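ABC transporter, periplasmic solute-binding protein (Rhizobium meliloti, PDB 4WED) probably serves as the periplasmic substrate-binding component of an ABC transporter, in a family generally linked to uptake of peptides or nickel. Local coordinates at residues Q291-R302 with P335-L346; T352-D360 with M389-V397. All coordinates share one frame; numbering follows the deposited sequence.

Interactions 1 and 2 lie side by side in one lobe of the protein, their centres about 12 Å apart, and follow each other along the chain: helix 339-348 of interaction 1 leads through a short turn into 352-360 of interaction 2. Helix 378-392 also joins them. Its last turn supplies residues to interaction 2, while Leu346 CD1 of interaction 1 lies 3.4 Å from Val392 O, and Arg337 NH2 forms a weak ion pair with Glu391 OE1, 3.2 Å away. Interaction 1 is centred about 29 Å from the centre of the chain and interaction 2 about 37 Å. Neither includes Asp62 or Asp515, which bind the sodium ion.

Interaction 1 (Q291-R302 with P335-L346)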
loop_
_atom_site.group_PDB
_atom_site.type_symbol
_atom_site.label_atom_id
_atom_site.label_comp_id
_atom_site.label_asym_id
_atom_site.label_seq_id
_atom_site.Cartn_x
_atom_site.Cartn_y
_atom_site.Cartn_z
ATOM N N GLN A 291 -24.121 -7.399 -17.879
ATOM C CA GLN A 291 -24.612 -8.679 -17.352
ATOM C C GLN A 291 -23.549 -9.754 -17.515
ATOM O O GLN A 291 -23.418 -10.671 -16.682
ATOM C CB GLN A 291 -25.864 -9.168 -18.095
ATOM C CG GLN A 291 -27.115 -8.281 -18.073
ATOM C CD GLN A 291 -28.301 -8.988 -18.745
ATOM O OE1 GLN A 291 -28.712 -8.643 -19.864
ATOM N NE2 GLN A 291 -28.815 -10.028 -18.083
ATOM N N VAL A 292 -22.803 -9.648 -18.614
ATOM C CA VAL A 292 -21.725 -10.596 -18.908
ATOM C C VAL A 292 -20.576 -10.342 -17.966
ATOM O O VAL A 292 -20.023 -11.265 -17.387
ATOM C CB VAL A 292 -21.282 -10.489 -20.371
ATOM C CG1 VAL A 292 -19.993 -11.280 -20.640
ATOM C CG2 VAL A 292 -22.422 -10.971 -21.278
ATOM N N ARG A 293 -20.226 -9.082 -17.776
ATOM C CA ARG A 293 -19.221 -8.753 -16.781
ATOM C C ARG A 293 -19.567 -9.317 -15.373
ATOM O O ARG A 293 -18.729 -9.917 -14.685
ATOM C CB ARG A 293 -19.067 -7.263 -16.728
ATOM C CG ARG A 293 -18.401 -6.698 -17.952
ATOM C CD ARG A 293 -18.038 -5.234 -17.706
ATOM N NE ARG A 293 -18.752 -4.400 -18.655
ATOM C CZ ARG A 293 -19.550 -3.398 -18.374
ATOM N NH1 ARG A 293 -19.746 -2.982 -17.141
ATOM N NH2 ARG A 293 -20.137 -2.777 -19.379
ATOM N N LYS A 294 -20.799 -9.122 -14.961
ATOM C CA LYS A 294 -21.243 -9.584 -13.670
ATOM C C LYS A 294 -21.112 -11.092 -13.593
ATOM O O LYS A 294 -20.662 -11.640 -12.588
ATOM C CB LYS A 294 -22.712 -9.186 -13.510
ATOM C CG LYS A 294 -23.325 -9.413 -12.138
ATOM C CD LYS A 294 -24.681 -8.735 -12.074
ATOM C CE LYS A 294 -25.410 -9.094 -10.809
ATOM N NZ LYS A 294 -26.854 -8.693 -10.881
ATOM N N ALA A 295 -21.527 -11.765 -14.662
ATOM C CA ALA A 295 -21.495 -13.199 -14.672
ATOM C C ALA A 295 -20.062 -13.652 -14.516
ATOM O O ALA A 295 -19.778 -14.552 -13.731
ATOM C CB ALA A 295 -22.112 -13.766 -15.948
ATOM N N VAL A 296 -19.160 -13.039 -15.268
ATOM C CA VAL A 296 -17.767 -13.380 -15.151
ATOM C C VAL A 296 -17.377 -13.245 -13.700
ATOM O O VAL A 296 -16.859 -14.175 -13.094
ATOM C CB VAL A 296 -16.893 -12.489 -16.026
ATOM C CG1 VAL A 296 -15.441 -12.638 -15.651
ATOM C CG2 VAL A 296 -17.092 -12.861 -17.483
ATOM N N SER A 297 -17.740 -12.130 -13.106
ATOM C CA SER A 297 -17.323 -11.860 -11.767
ATOM C C SER A 297 -17.913 -12.802 -10.686
ATOM O O SER A 297 -17.212 -13.230 -9.750
ATOM C CB SER A 297 -17.663 -10.410 -11.445
ATOM O OG SER A 297 -17.541 -10.234 -10.073
ATOM N N ILE A 298 -19.195 -13.115 -10.763
ATOM C CA ILE A 298 -19.747 -14.053 -9.769
ATOM C C ILE A 298 -19.545 -15.503 -10.141
ATOM O O ILE A 298 -19.767 -16.385 -9.319
ATOM C CB ILE A 298 -21.241 -13.857 -9.476
ATOM C CG1 ILE A 298 -22.080 -14.218 -10.690
ATOM C CG2 ILE A 298 -21.515 -12.455 -8.952
ATOM C CD1 ILE A 298 -23.537 -14.240 -10.333
ATOM N N GLY A 299 -19.142 -15.742 -11.382
ATOM C CA GLY A 299 -18.747 -17.079 -11.848
ATOM C C GLY A 299 -17.398 -17.530 -11.314
ATOM O O GLY A 299 -17.028 -18.695 -11.423
ATOM N N ILE A 300 -16.670 -16.602 -10.716
ATOM C CA ILE A 300 -15.336 -16.853 -10.200
ATOM C C ILE A 300 -15.426 -17.154 -8.715
ATOM O O ILE A 300 -16.318 -16.601 -8.019
ATOM C CB ILE A 300 -14.479 -15.606 -10.437
ATOM C CG1 ILE A 300 -14.067 -15.572 -11.908
ATOM C CG2 ILE A 300 -13.258 -15.585 -9.532
ATOM C CD1 ILE A 300 -13.459 -14.241 -12.359
ATOM N N ASP A 301 -14.521 -18.020 -8.233
ATOM C CA ASP A 301 -14.374 -18.297 -6.802
ATOM C C ASP A 301 -13.104 -17.664 -6.199
ATOM O O ASP A 301 -12.005 -18.180 -6.331
ATOM C CB ASP A 301 -14.387 -19.782 -6.521
ATOM C CG ASP A 301 -14.546 -20.084 -5.052
ATOM O OD1 ASP A 301 -13.767 -19.588 -4.228
ATOM O OD2 ASP A 301 -15.460 -20.826 -4.701
ATOM N N ARG A 302 -13.285 -16.550 -5.517
ATOM C CA ARG A 302 -12.182 -15.830 -4.921
ATOM C C ARG A 302 -11.505 -16.686 -3.878
ATOM O O ARG A 302 -10.301 -16.662 -3.740
ATOM C CB ARG A 302 -12.679 -14.522 -4.320
ATOM C CG ARG A 302 -12.920 -13.450 -5.359
ATOM C CD ARG A 302 -14.222 -12.721 -5.142
ATOM N NE ARG A 302 -14.378 -11.646 -6.100
ATOM C CZ ARG A 302 -15.141 -11.705 -7.178
ATOM N NH1 ARG A 302 -15.835 -12.787 -7.444
ATOM N NH2 ARG A 302 -15.212 -10.676 -7.991
ATOM N N PRO A 335 -18.406 -11.400 -3.199
ATOM C CA PRO A 335 -19.309 -12.371 -3.853
ATOM C C PRO A 335 -18.878 -13.829 -3.696
ATOM O O PRO A 335 -17.706 -14.173 -3.867
ATOM C CB PRO A 335 -19.254 -11.975 -5.330
ATOM C CG PRO A 335 -18.014 -11.185 -5.469
ATOM C CD PRO A 335 -17.769 -10.504 -4.173
ATOM N N VAL A 336 -19.841 -14.672 -3.379
ATOM C CA VAL A 336 -19.644 -16.121 -3.274
ATOM C C VAL A 336 -19.926 -16.770 -4.643
ATOM O O VAL A 336 -20.942 -16.499 -5.262
ATOM C CB VAL A 336 -20.566 -16.718 -2.165
ATOM C CG1 VAL A 336 -22.013 -16.749 -2.610
ATOM C CG2 VAL A 336 -20.152 -18.125 -1.766
ATOM N N ARG A 337 -19.035 -17.630 -5.113
ATOM C CA ARG A 337 -19.216 -18.252 -6.436
ATOM C C ARG A 337 -20.668 -18.717 -6.640
ATOM O O ARG A 337 -21.198 -19.490 -5.843
ATOM C CB ARG A 337 -18.240 -19.428 -6.676
ATOM C CG ARG A 337 -18.067 -19.709 -8.163
ATOM C CD ARG A 337 -17.531 -21.083 -8.581
ATOM N NE ARG A 337 -16.780 -21.888 -7.601
ATOM C CZ ARG A 337 -16.305 -23.122 -7.860
ATOM N NH1 ARG A 337 -15.607 -23.795 -6.949
ATOM N NH2 ARG A 337 -16.518 -23.688 -9.047
ATOM N N ASP A 338 -21.309 -18.241 -7.706
ATOM C CA ASP A 338 -22.659 -18.713 -8.016
ATOM C C ASP A 338 -22.807 -19.081 -9.488
ATOM O O ASP A 338 -23.209 -18.289 -10.311
ATOM C CB ASP A 338 -23.668 -17.643 -7.579
ATOM C CG ASP A 338 -25.054 -18.197 -7.385
ATOM O OD1 ASP A 338 -25.423 -19.122 -8.128
ATOM O OD2 ASP A 338 -25.770 -17.693 -6.495
ATOM N N ALA A 339 -22.466 -20.307 -9.820
ATOM C CA ALA A 339 -22.499 -20.750 -11.202
ATOM C C ALA A 339 -23.893 -20.705 -11.766
ATOM O O ALA A 339 -24.057 -20.474 -12.950
ATOM C CB ALA A 339 -21.955 -22.158 -11.332
ATOM N N ALA A 340 -24.895 -20.914 -10.935
ATOM C CA ALA A 340 -26.269 -20.981 -11.442
ATOM C C ALA A 340 -26.739 -19.579 -11.803
ATOM O O ALA A 340 -27.287 -19.337 -12.884
ATOM C CB ALA A 340 -27.204 -21.626 -10.423
ATOM N N ALA A 341 -26.516 -18.646 -10.911
ATOM C CA ALA A 341 -26.826 -17.254 -11.229
ATOM C C ALA A 341 -26.034 -16.722 -12.455
ATOM O O ALA A 341 -26.594 -16.026 -13.309
ATOM C CB ALA A 341 -26.583 -16.384 -10.012
ATOM N N ALA A 342 -24.762 -17.093 -12.574
ATOM C CA ALA A 342 -23.969 -16.667 -13.716
ATOM C C ALA A 342 -24.520 -17.166 -15.051
ATOM O O ALA A 342 -24.659 -16.408 -16.023
ATOM C CB ALA A 342 -22.531 -17.112 -13.523
ATOM N N SER A 343 -24.829 -18.457 -15.097
ATOM C CA SER A 343 -25.423 -19.089 -16.277
ATOM C C SER A 343 -26.737 -18.390 -16.676
ATOM O O SER A 343 -27.053 -18.200 -17.848
ATOM C CB SER A 343 -25.759 -20.553 -15.927
ATOM O OG SER A 343 -24.605 -21.267 -15.531
ATOM N N ALA A 344 -27.527 -18.071 -15.673
ATOM C CA ALA A 344 -28.804 -17.418 -15.898
ATOM C C ALA A 344 -28.589 -16.018 -16.504
ATOM O O ALA A 344 -29.277 -15.646 -17.456
ATOM C CB ALA A 344 -29.620 -17.353 -14.598
ATOM N N LEU A 345 -27.646 -15.246 -15.974
ATOM C CA LEU A 345 -27.330 -13.943 -16.584
ATOM C C LEU A 345 -26.946 -14.146 -18.025
ATOM O O LEU A 345 -27.504 -13.526 -18.918
ATOM C CB LEU A 345 -26.174 -13.255 -15.876
ATOM C CG LEU A 345 -26.571 -12.737 -14.509
ATOM C CD1 LEU A 345 -25.368 -12.455 -13.633
ATOM C CD2 LEU A 345 -27.420 -11.485 -14.668
ATOM N N LEU A 346 -26.003 -15.040 -18.266
ATOM C CA LEU A 346 -25.575 -15.249 -19.636
ATOM C C LEU A 346 -26.716 -15.600 -20.564
ATOM O O LEU A 346 -26.777 -15.123 -21.703
ATOM C CB LEU A 346 -24.516 -16.331 -19.686
ATOM C CG LEU A 346 -23.234 -15.907 -19.001
ATOM C CD1 LEU A 346 -22.286 -17.067 -18.894
ATOM C CD2 LEU A 346 -22.595 -14.725 -19.716
HETATM O O HOH W 1 -16.204 -15.466 -5.757
#
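Leu345 is a knob in a hole formed by Gln291, Lys294, Ala295 and Ile298, its CD1 4.0 Å from the aliphatic CG of Lys294. Two small residues, Ala295 and Ala342, meet CB to CB at 4.2 Å and let the helices come close, their axes 8.4 Å apart. Leu346 sets CG against the same Ala295 methyl, 3.9 Å away. Ile298 is turned with CG1 between its backbone N and carbonyl carbon (chi1 67°), which lays CD1 on the Ala341 methyl, 3.7 Å away. Near the helix end, Ile298 O accepts a nearly straight bond from Asp338 N at 2.9 Å. Asp338 in turn N-caps the partner helix through OD1, which Ala341 N meets from above the carboxylate plane. Arg337 NE makes a weak salt bridge to Asp301 OD2 at the edge of its guanidinium; the other oxygen of Asp301 caps Ala304 N. Pro335 CG sits 3.3 Å above the centre of the Arg302 guanidinium. That group is fixed end-on, NH1 to Ser297 O (2.7 Å) and NH2 to Ser297 OG, while NE bonds to Pro490 O. A water gripped by Ile300 O, Pro335 O, Arg302 N and Arg302 NH1 ties the two loops together. A leucine in place of Arg302 would probably leave Ser297 O and this water without their guanidinium partner and Pro335 without the flat surface beneath its ring. The whole is an antiparallel helix pair, crossing at -164°, with alanines at its close approach and a knob-into-hole contact, inside the family 5 solute-binding fold.

Interaction 2 (T352-D360 with M389-V397); sequences TGSPIRSKD and MKEVGIDLV
A Schellman motif closes helix 378-392, and the loop that leads into strand 358-359 docks on it. Gly393 ends the helix with positive phi (100°), a conformation glycine adopts easily; a side chain there would also run into Arg357 CG. The absence of one lets the loop backbone lie close, with Gly393 CA making a CA-H...O contact of 3.3 Å to Pro355 O. Arg357 grips the turn twice. Its backbone N donates to Gly393 O at 2.9 Å. Its side chain runs extended from CG to NE (chi2 170°, chi3 -174°), carrying NE to Val392 O, also at 2.9 Å, with that oxygen at the guanidinium edge. Two successive carbonyls at the helix end are thus satisfied by one residue, and the long, multiply donating arginine suits the task. NH1 is held by Glu347, in a salt bridge, and by Trp351 O, which probably steadies the guanidinium's rotation. Beside this polar grip, Ile356 sends CD1 over the aliphatic part of Asp395, 3.7 Å from its CB, and Pro355, which follows a cis peptide bond, rests CB 4.1 Å from Lys390 CE. Strand 362-370 lies between strands 358-359 and 395-400 in a three-stranded mixed sheet, and helix 339-348 packs against Arg357 through Ser343 and Leu346, and against Val392 through Ala342.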
loop_
_atom_site.group_PDB
_atom_site.type_symbol
_atom_site.label_atom_id
_atom_site.label_comp_id
_atom_site.label_asym_id
_atom_site.label_seq_id
_atom_site.Cartn_x
_atom_site.Cartn_y
_atom_site.Cartn_z
ATOM N N THR A 352 -26.290 -18.822 -25.151
ATOM C CA THR A 352 -26.772 -20.155 -24.834
ATOM C C THR A 352 -25.907 -21.227 -25.478
ATOM O O THR A 352 -25.302 -21.013 -26.535
ATOM C CB THR A 352 -28.190 -20.348 -25.317
ATOM O OG1 THR A 352 -28.225 -20.098 -26.718
ATOM C CG2 THR A 352 -29.121 -19.419 -24.600
ATOM N N GLY A 353 -25.854 -22.377 -24.816
ATOM C CA GLY A 353 -25.142 -23.539 -25.307
ATOM C C GLY A 353 -24.475 -24.275 -24.166
ATOM O O GLY A 353 -24.387 -23.769 -23.025
ATOM N N SER A 354 -24.027 -25.491 -24.485
ATOM C CA SER A 354 -23.262 -26.337 -23.566
ATOM C C SER A 354 -22.362 -27.256 -24.373
ATOM O O SER A 354 -22.855 -27.895 -25.306
ATOM C CB SER A 354 -24.185 -27.204 -22.713
ATOM O OG SER A 354 -23.557 -27.491 -21.478
ATOM N N PRO A 355 -21.077 -27.373 -24.003
ATOM C CA PRO A 355 -20.506 -26.829 -22.755
ATOM C C PRO A 355 -20.149 -25.345 -22.783
ATOM O O PRO A 355 -20.018 -24.746 -21.724
ATOM C CB PRO A 355 -19.221 -27.623 -22.592
ATOM C CG PRO A 355 -18.875 -28.039 -23.969
ATOM C CD PRO A 355 -20.188 -28.374 -24.602
ATOM N N ILE A 356 -20.026 -24.788 -23.991
ATOM C CA ILE A 356 -19.699 -23.379 -24.238
ATOM C C ILE A 356 -20.893 -22.613 -24.867
ATOM O O ILE A 356 -21.627 -23.145 -25.749
ATOM C CB ILE A 356 -18.446 -23.243 -25.175
ATOM C CG1 ILE A 356 -17.201 -23.885 -24.546
ATOM C CG2 ILE A 356 -18.162 -21.766 -25.505
ATOM C CD1 ILE A 356 -16.765 -23.244 -23.238
ATOM N N ARG A 357 -21.060 -21.359 -24.441
ATOM C CA ARG A 357 -22.204 -20.570 -24.900
ATOM C C ARG A 357 -21.828 -19.810 -26.149
ATOM O O ARG A 357 -20.671 -19.482 -26.347
ATOM C CB ARG A 357 -22.711 -19.629 -23.809
ATOM C CG ARG A 357 -23.349 -20.372 -22.648
ATOM C CD ARG A 357 -23.615 -19.454 -21.466
ATOM N NE ARG A 357 -24.082 -20.252 -20.334
ATOM C CZ ARG A 357 -25.353 -20.582 -20.117
ATOM N NH1 ARG A 357 -26.312 -20.128 -20.916
ATOM N NH2 ARG A 357 -25.658 -21.350 -19.074
ATOM N N SER A 358 -22.795 -19.591 -27.024
ATOM C CA SER A 358 -22.553 -18.805 -28.219
ATOM C C SER A 358 -23.687 -17.853 -28.422
ATOM O O SER A 358 -24.672 -17.873 -27.711
ATOM C CB SER A 358 -22.332 -19.697 -29.445
ATOM O OG SER A 358 -23.454 -20.498 -29.698
ATOM N N LYS A 359 -23.506 -16.966 -29.373
ATOM C CA LYS A 359 -24.500 -15.978 -29.699
ATOM C C LYS A 359 -24.212 -15.471 -31.098
ATOM O O LYS A 359 -23.067 -15.168 -31.415
ATOM C CB LYS A 359 -24.407 -14.828 -28.726
ATOM C CG LYS A 359 -25.434 -13.750 -29.037
ATOM C CD LYS A 359 -25.738 -12.976 -27.787
ATOM C CE LYS A 359 -26.064 -11.543 -28.092
ATOM N NZ LYS A 359 -26.378 -10.866 -26.806
ATOM N N ASP A 360 -25.238 -15.411 -31.944
ATOM C CA ASP A 360 -25.051 -15.126 -33.372
ATOM C C ASP A 360 -23.883 -15.961 -33.944
ATOM O O ASP A 360 -23.129 -15.502 -34.805
ATOM C CB ASP A 360 -24.900 -13.601 -33.609
ATOM C CG ASP A 360 -26.233 -12.777 -33.286
ATOM O OD1 ASP A 360 -27.358 -13.342 -33.202
ATOM O OD2 ASP A 360 -26.162 -11.535 -33.117
HETATM N N MSE A 389 -14.892 -20.599 -15.363
HETATM C CA MSE A 389 -15.595 -20.064 -16.538
HETATM C C MSE A 389 -16.153 -21.147 -17.427
HETATM O O MSE A 389 -17.255 -21.058 -17.985
HETATM C CB MSE A 389 -14.542 -19.295 -17.317
HETATM C CG MSE A 389 -14.042 -18.054 -16.582
HETATM SE SE MSE A 389 -15.584 -16.915 -16.133
HETATM C CE MSE A 389 -16.129 -17.545 -14.330
ATOM N N LYS A 390 -15.397 -22.213 -17.550
ATOM C CA LYS A 390 -15.850 -23.315 -18.316
ATOM C C LYS A 390 -17.183 -23.763 -17.735
ATOM O O LYS A 390 -18.125 -23.965 -18.486
ATOM C CB LYS A 390 -14.792 -24.419 -18.312
ATOM C CG LYS A 390 -15.278 -25.786 -18.783
ATOM C CD LYS A 390 -15.108 -25.983 -20.275
ATOM C CE LYS A 390 -15.584 -27.370 -20.650
ATOM N NZ LYS A 390 -14.688 -28.008 -21.637
ATOM N N GLU A 391 -17.280 -23.870 -16.408
ATOM C CA GLU A 391 -18.504 -24.373 -15.754
ATOM C C GLU A 391 -19.730 -23.509 -16.038
ATOM O O GLU A 391 -20.822 -24.031 -16.061
ATOM C CB GLU A 391 -18.307 -24.522 -14.238
ATOM C CG GLU A 391 -17.563 -25.799 -13.829
ATOM C CD GLU A 391 -16.996 -25.761 -12.403
ATOM O OE1 GLU A 391 -16.313 -24.768 -12.052
ATOM O OE2 GLU A 391 -17.213 -26.720 -11.630
ATOM N N VAL A 392 -19.558 -22.197 -16.244
ATOM C CA VAL A 392 -20.684 -21.307 -16.610
ATOM C C VAL A 392 -20.860 -21.115 -18.111
ATOM O O VAL A 392 -21.783 -20.414 -18.535
ATOM C CB VAL A 392 -20.574 -19.917 -15.969
ATOM C CG1 VAL A 392 -20.489 -20.058 -14.469
ATOM C CG2 VAL A 392 -19.375 -19.111 -16.484
ATOM N N GLY A 393 -19.973 -21.718 -18.900
ATOM C CA GLY A 393 -20.056 -21.715 -20.359
ATOM C C GLY A 393 -19.154 -20.714 -21.073
ATOM O O GLY A 393 -19.359 -20.433 -22.245
ATOM N N ILE A 394 -18.174 -20.146 -20.373
ATOM C CA ILE A 394 -17.240 -19.231 -20.991
ATOM C C ILE A 394 -15.943 -19.956 -21.280
ATOM O O ILE A 394 -15.452 -20.693 -20.433
ATOM C CB ILE A 394 -16.956 -18.042 -20.048
ATOM C CG1 ILE A 394 -18.153 -17.072 -20.104
ATOM C CG2 ILE A 394 -15.635 -17.362 -20.429
ATOM C CD1 ILE A 394 -18.409 -16.305 -18.843
ATOM N N ASP A 395 -15.404 -19.739 -22.476
ATOM C CA ASP A 395 -14.159 -20.371 -22.959
ATOM C C ASP A 395 -12.981 -19.409 -22.733
ATOM O O ASP A 395 -12.742 -18.480 -23.512
ATOM C CB ASP A 395 -14.293 -20.754 -24.452
ATOM C CG ASP A 395 -12.980 -21.324 -25.060
ATOM O OD1 ASP A 395 -12.262 -22.094 -24.392
ATOM O OD2 ASP A 395 -12.676 -20.992 -26.225
ATOM N N LEU A 396 -12.264 -19.621 -21.644
ATOM C CA LEU A 396 -11.182 -18.724 -21.288
ATOM C C LEU A 396 -9.855 -19.200 -21.919
ATOM O O LEU A 396 -9.321 -20.280 -21.605
ATOM C CB LEU A 396 -11.069 -18.604 -19.765
ATOM C CG LEU A 396 -10.200 -17.434 -19.254
ATOM C CD1 LEU A 396 -11.002 -16.169 -18.976
ATOM C CD2 LEU A 396 -9.462 -17.789 -17.995
ATOM N N VAL A 397 -9.342 -18.422 -22.850
ATOM C CA VAL A 397 -8.007 -18.695 -23.360
ATOM C C VAL A 397 -6.956 -17.861 -22.579
ATOM O O VAL A 397 -7.121 -16.638 -22.363
ATOM C CB VAL A 397 -7.894 -18.508 -24.913
ATOM C CG1 VAL A 397 -9.063 -19.179 -25.645
ATOM C CG2 VAL A 397 -7.816 -17.049 -25.313
#